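Local structure of CRISPR protein (Archaeoglobus fulgidus, 4MJK) at residues A[167-181]-A[240-254]. The protein is a Cas5-family CRISPR protein, probably of the type I-A branch, and probably serves as a subunit of a Cascade complex that binds CRISPR RNA. Sequence-based numbering, arbitrary orientation.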
loop_
_atom_site.group_PDB
_atom_site.type_symbol
_atom_site.label_atom_id
_atom_site.label_comp_id
_atom_site.label_asym_id
_atom_site.label_seq_id
_atom_site.Cartn_x
_atom_site.Cartn_y
_atom_site.Cartn_z
ATOM N N VAL A 167 14.792 28.408 14.740
ATOM C CA VAL A 167 13.600 28.275 15.580
ATOM C C VAL A 167 13.666 29.164 16.829
ATOM O O VAL A 167 14.752 29.496 17.309
ATOM C CB VAL A 167 13.342 26.801 16.010
ATOM C CG1 VAL A 167 13.175 25.919 14.794
ATOM C CG2 VAL A 167 14.472 26.274 16.888
ATOM N N THR A 168 12.498 29.548 17.333
ATOM C CA THR A 168 12.378 30.277 18.591
ATOM C C THR A 168 11.765 29.363 19.644
ATOM O O THR A 168 10.815 28.633 19.354
ATOM C CB THR A 168 11.448 31.493 18.428
ATOM O OG1 THR A 168 11.981 32.371 17.431
ATOM C CG2 THR A 168 11.308 32.245 19.741
ATOM N N GLN A 169 12.294 29.398 20.863
ATOM C CA GLN A 169 11.756 28.573 21.942
ATOM C C GLN A 169 10.717 29.358 22.733
ATOM O O GLN A 169 11.000 30.463 23.203
ATOM C CB GLN A 169 12.878 28.109 22.872
ATOM C CG GLN A 169 12.507 26.929 23.762
ATOM C CD GLN A 169 13.665 26.460 24.635
ATOM O OE1 GLN A 169 13.800 25.268 24.925
ATOM N NE2 GLN A 169 14.502 27.397 25.063
ATOM N N LYS A 170 9.521 28.789 22.882
ATOM C CA LYS A 170 8.437 29.427 23.633
ATOM C C LYS A 170 7.846 28.460 24.659
ATOM O O LYS A 170 8.029 27.248 24.561
ATOM C CB LYS A 170 7.327 29.886 22.683
ATOM C CG LYS A 170 7.790 30.760 21.510
ATOM C CD LYS A 170 7.593 32.250 21.791
ATOM C CE LYS A 170 8.071 33.125 20.624
ATOM N NZ LYS A 170 7.256 32.923 19.384
ATOM N N ASP A 171 7.146 28.993 25.657
ATOM C CA ASP A 171 6.292 28.154 26.493
ATOM C C ASP A 171 4.940 28.833 26.725
ATOM O O ASP A 171 4.666 29.882 26.139
ATOM C CB ASP A 171 6.985 27.728 27.796
ATOM C CG ASP A 171 7.359 28.904 28.677
ATOM O OD1 ASP A 171 6.720 29.969 28.552
ATOM O OD2 ASP A 171 8.288 28.749 29.498
ATOM N N GLY A 172 4.080 28.229 27.535
ATOM C CA GLY A 172 2.738 28.759 27.700
ATOM C C GLY A 172 1.772 28.208 26.661
ATOM O O GLY A 172 1.929 27.073 26.195
ATOM N N LEU A 173 0.777 29.006 26.294
ATOM C CA LEU A 173 -0.262 28.550 25.390
ATOM C C LEU A 173 0.126 28.772 23.922
ATOM O O LEU A 173 0.500 29.867 23.520
ATOM C CB LEU A 173 -1.584 29.243 25.708
ATOM C CG LEU A 173 -2.797 28.720 24.937
ATOM C CD1 LEU A 173 -3.199 27.317 25.425
ATOM C CD2 LEU A 173 -3.941 29.684 25.085
ATOM N N ILE A 174 0.050 27.711 23.125
ATOM C CA ILE A 174 0.427 27.774 21.720
ATOM C C ILE A 174 -0.592 27.002 20.909
ATOM O O ILE A 174 -1.344 26.202 21.456
ATOM C CB ILE A 174 1.852 27.180 21.458
ATOM C CG1 ILE A 174 1.972 25.754 21.991
ATOM C CG2 ILE A 174 2.936 28.037 22.087
ATOM C CD1 ILE A 174 1.675 24.679 20.965
ATOM N N SER A 175 -0.639 27.243 19.607
ATOM C CA SER A 175 -1.428 26.375 18.736
ATOM C C SER A 175 -0.467 25.536 17.884
ATOM O O SER A 175 0.610 26.001 17.517
ATOM C CB SER A 175 -2.366 27.187 17.853
ATOM O OG SER A 175 -1.613 28.062 17.038
ATOM N N THR A 176 -0.842 24.295 17.599
ATOM C CA THR A 176 0.020 23.404 16.814
ATOM C C THR A 176 -0.832 22.502 15.949
ATOM O O THR A 176 -1.948 22.149 16.324
ATOM C CB THR A 176 0.995 22.547 17.692
ATOM O OG1 THR A 176 1.891 21.803 16.848
ATOM C CG2 THR A 176 0.239 21.568 18.589
ATOM N N ASP A 177 -0.326 22.177 14.768
ATOM C CA ASP A 177 -0.955 21.168 13.934
ATOM C C ASP A 177 0.003 19.993 13.714
ATOM O O ASP A 177 -0.226 19.155 12.849
ATOM C CB ASP A 177 -1.490 21.756 12.612
ATOM C CG ASP A 177 -0.438 22.482 11.812
ATOM O OD1 ASP A 177 0.756 22.309 12.072
ATOM O OD2 ASP A 177 -0.806 23.223 10.881
ATOM N N TYR A 178 1.058 19.932 14.531
ATOM C CA TYR A 178 1.959 18.772 14.559
ATOM C C TYR A 178 1.699 17.862 15.744
ATOM O O TYR A 178 1.273 18.324 16.809
ATOM C CB TYR A 178 3.405 19.229 14.663
ATOM C CG TYR A 178 3.965 19.810 13.398
ATOM C CD1 TYR A 178 3.864 21.171 13.141
ATOM C CD2 TYR A 178 4.616 19.005 12.477
ATOM C CE1 TYR A 178 4.389 21.729 11.990
ATOM C CE2 TYR A 178 5.142 19.543 11.313
ATOM C CZ TYR A 178 5.031 20.913 11.085
ATOM O OH TYR A 178 5.548 21.462 9.949
ATOM N N SER A 179 2.009 16.577 15.576
ATOM C CA SER A 179 1.976 15.642 16.687
ATOM C C SER A 179 2.848 16.169 17.823
ATOM O O SER A 179 3.768 16.964 17.600
ATOM C CB SER A 179 2.464 14.253 16.229
ATOM O OG SER A 179 3.857 14.286 15.911
ATOM N N PHE A 180 2.571 15.731 19.048
ATOM C CA PHE A 180 3.381 16.148 20.176
ATOM C C PHE A 180 3.353 15.127 21.297
ATOM O O PHE A 180 2.380 14.402 21.461
ATOM C CB PHE A 180 2.901 17.499 20.703
ATOM C CG PHE A 180 1.437 17.528 21.068
ATOM C CD1 PHE A 180 0.473 17.844 20.108
ATOM C CD2 PHE A 180 1.025 17.254 22.373
ATOM C CE1 PHE A 180 -0.863 17.888 20.436
ATOM C CE2 PHE A 180 -0.323 17.301 22.714
ATOM C CZ PHE A 180 -1.265 17.609 21.742
ATOM N N PRO A 181 4.424 15.084 22.094
ATOM C CA PRO A 181 4.420 14.162 23.231
ATOM C C PRO A 181 3.423 14.641 24.286
ATOM O O PRO A 181 3.343 15.831 24.597
ATOM C CB PRO A 181 5.864 14.222 23.743
ATOM C CG PRO A 181 6.370 15.554 23.303
ATOM C CD PRO A 181 5.639 15.922 22.035
ATOM N N PRO A 240 -5.902 19.168 11.082
ATOM C CA PRO A 240 -6.178 19.125 12.524
ATOM C C PRO A 240 -5.331 20.145 13.283
ATOM O O PRO A 240 -4.153 20.334 12.984
ATOM C CB PRO A 240 -5.786 17.696 12.903
ATOM C CG PRO A 240 -6.085 16.911 11.643
ATOM C CD PRO A 240 -5.631 17.824 10.534
ATOM N N GLU A 241 -5.941 20.808 14.258
ATOM C CA GLU A 241 -5.245 21.836 15.011
ATOM C C GLU A 241 -5.716 21.815 16.461
ATOM O O GLU A 241 -6.887 21.559 16.731
ATOM C CB GLU A 241 -5.533 23.213 14.396
ATOM C CG GLU A 241 -4.686 24.335 14.952
ATOM C CD GLU A 241 -4.922 25.649 14.219
ATOM O OE1 GLU A 241 -5.760 25.678 13.288
ATOM O OE2 GLU A 241 -4.268 26.652 14.569
ATOM N N CYS A 242 -4.805 22.070 17.392
ATOM C CA CYS A 242 -5.212 22.219 18.782
ATOM C C CYS A 242 -4.440 23.292 19.537
ATOM O O CYS A 242 -3.343 23.710 19.134
ATOM C CB CYS A 242 -5.131 20.890 19.516
ATOM S SG CYS A 242 -3.479 20.298 19.597
ATOM N N LEU A 243 -5.039 23.733 20.637
ATOM C CA LEU A 243 -4.398 24.646 21.569
ATOM C C LEU A 243 -3.755 23.842 22.689
ATOM O O LEU A 243 -4.395 22.990 23.312
ATOM C CB LEU A 243 -5.428 25.608 22.151
ATOM C CG LEU A 243 -6.076 26.545 21.132
ATOM C CD1 LEU A 243 -7.307 27.227 21.740
ATOM C CD2 LEU A 243 -5.058 27.577 20.643
ATOM N N VAL A 244 -2.483 24.094 22.937
ATOM C CA VAL A 244 -1.759 23.290 23.910
ATOM C C VAL A 244 -1.011 24.195 24.870
ATOM O O VAL A 244 -0.384 25.176 24.448
ATOM C CB VAL A 244 -0.761 22.343 23.217
ATOM C CG1 VAL A 244 -0.052 21.493 24.240
ATOM C CG2 VAL A 244 -1.492 21.445 22.212
ATOM N N GLU A 245 -1.093 23.873 26.156
ATOM C CA GLU A 245 -0.334 24.589 27.172
ATOM C C GLU A 245 0.950 23.816 27.449
ATOM O O GLU A 245 0.917 22.613 27.718
ATOM C CB GLU A 245 -1.155 24.709 28.457
ATOM C CG GLU A 245 -0.951 25.992 29.221
ATOM C CD GLU A 245 -2.149 26.295 30.133
ATOM O OE1 GLU A 245 -2.492 25.418 30.965
ATOM O OE2 GLU A 245 -2.763 27.381 29.994
ATOM N N VAL A 246 2.082 24.507 27.394
ATOM C CA VAL A 246 3.372 23.827 27.488
ATOM C C VAL A 246 4.254 24.427 28.584
ATOM O O VAL A 246 4.520 25.628 28.588
ATOM C CB VAL A 246 4.111 23.875 26.125
ATOM C CG1 VAL A 246 5.424 23.120 26.192
ATOM C CG2 VAL A 246 3.214 23.284 25.027
ATOM N N GLY A 247 4.698 23.585 29.511
ATOM C CA GLY A 247 5.593 24.022 30.573
ATOM C C GLY A 247 6.365 22.837 31.127
ATOM O O GLY A 247 6.381 21.776 30.524
ATOM N N GLY A 248 6.999 23.009 32.282
ATOM C CA GLY A 248 7.765 21.932 32.886
ATOM C C GLY A 248 8.994 21.615 32.067
ATOM O O GLY A 248 9.728 22.519 31.699
ATOM N N ASP A 249 9.217 20.336 31.777
ATOM C CA ASP A 249 10.363 19.918 30.949
ATOM C C ASP A 249 10.187 20.169 29.435
ATOM O O ASP A 249 11.057 19.804 28.637
ATOM C CB ASP A 249 10.668 18.428 31.165
ATOM C CG ASP A 249 10.850 18.071 32.634
ATOM O OD1 ASP A 249 11.509 18.851 33.360
ATOM O OD2 ASP A 249 10.329 17.015 33.067
ATOM N N PHE A 250 9.067 20.774 29.041
ATOM C CA PHE A 250 8.732 20.878 27.625
ATOM C C PHE A 250 8.681 22.313 27.161
ATOM O O PHE A 250 8.397 23.213 27.952
ATOM C CB PHE A 250 7.387 20.210 27.342
ATOM C CG PHE A 250 7.389 18.739 27.595
ATOM C CD1 PHE A 250 7.087 18.240 28.858
ATOM C CD2 PHE A 250 7.717 17.849 26.579
ATOM C CE1 PHE A 250 7.098 16.881 29.103
ATOM C CE2 PHE A 250 7.735 16.488 26.811
ATOM C CZ PHE A 250 7.423 15.998 28.074
ATOM N N LYS A 251 8.941 22.504 25.869
ATOM C CA LYS A 251 8.914 23.809 25.232
ATOM C C LYS A 251 8.314 23.648 23.851
ATOM O O LYS A 251 8.366 22.569 23.270
ATOM C CB LYS A 251 10.330 24.353 25.049
ATOM C CG LYS A 251 11.146 24.519 26.332
ATOM C CD LYS A 251 10.648 25.705 27.141
ATOM C CE LYS A 251 11.517 25.942 28.366
ATOM N NZ LYS A 251 10.890 26.953 29.249
ATOM N N ALA A 252 7.786 24.739 23.321
ATOM C CA ALA A 252 7.336 24.812 21.946
ATOM C C ALA A 252 8.426 25.455 21.095
ATOM O O ALA A 252 9.042 26.445 21.510
ATOM C CB ALA A 252 6.065 25.634 21.870
ATOM N N TYR A 253 8.674 24.899 19.913
ATOM C CA TYR A 253 9.669 25.464 19.008
ATOM C C TYR A 253 8.970 25.952 17.760
ATOM O O TYR A 253 8.187 25.221 17.154
ATOM C CB TYR A 253 10.751 24.439 18.655
ATOM C CG TYR A 253 11.554 24.016 19.848
ATOM C CD1 TYR A 253 12.712 24.697 20.212
ATOM C CD2 TYR A 253 11.142 22.952 20.645
ATOM C CE1 TYR A 253 13.445 24.319 21.328
ATOM C CE2 TYR A 253 11.874 22.559 21.756
ATOM C CZ TYR A 253 13.018 23.256 22.096
ATOM O OH TYR A 253 13.738 22.878 23.206
ATOM N N GLU A 254 9.234 27.201 17.392
ATOM C CA GLU A 254 8.479 27.842 16.329
ATOM C C GLU A 254 9.373 28.385 15.227
ATOM O O GLU A 254 10.437 28.957 15.492
ATOM C CB GLU A 254 7.579 28.960 16.891
ATOM C CG GLU A 254 6.831 29.747 15.805
ATOM C CD GLU A 254 5.734 30.653 16.363
ATOM O OE1 GLU A 254 5.749 30.926 17.584
ATOM O OE2 GLU A 254 4.858 31.090 15.578
HETATM O O HOH W 1 -2.432 18.527 11.485
#
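Q169 sends CG anti to its backbone N (chi1 -162°) and runs on extended alongside Y253, whose CG lies opposite its carbonyl carbon (chi1 -64°); the two point the same way, amide and ring planes 32° apart. OE1 of Q169 thereby comes 2.9 Å from Y253 OH, which is hydrogen-bonded to R263 O, while bent K251 crosses the same amide. Replacing Y253 with an alanine would probably leave V167 CG2 and Q169 CG without the ring they pack on, and the R263 carbonyl without its hydroxyl mate.

Beneath these side chains lies a worked example of two antiparallel strand pairs following one another round a corner, the register stepping by four residues at the partner chain's type II' turn (G247 to F250). Strand 168-170 pairs with 250-254 in the large Cas5 sheet; past the corner at L173, strand 174-176 pairs with 241-246 in a three-stranded sheet completed by 186-193. Backbone bonds continue through the bend, where G172 N reaches V246 O at 2.8 Å.

At the corner, I174 CG2 meets A252 CB at 4.0 Å, and its CG1 meets V246 CG2. Farther along the second pair, V244 CG2 sits over one face of the F180 ring, 4.3 Å from its centroid, with C242 SG oblique to it. Two salt bridges with weak hydrogen bonds lie apart: K170 NZ meets E254 OE1 (3.1 Å) on the face that carries A252, and K251 NZ, on the side of Q169, meets D171 OD2 (3.2 Å). Backbone bonding and apolar packing thus carry the contact, and the paired charges probably add only modestly.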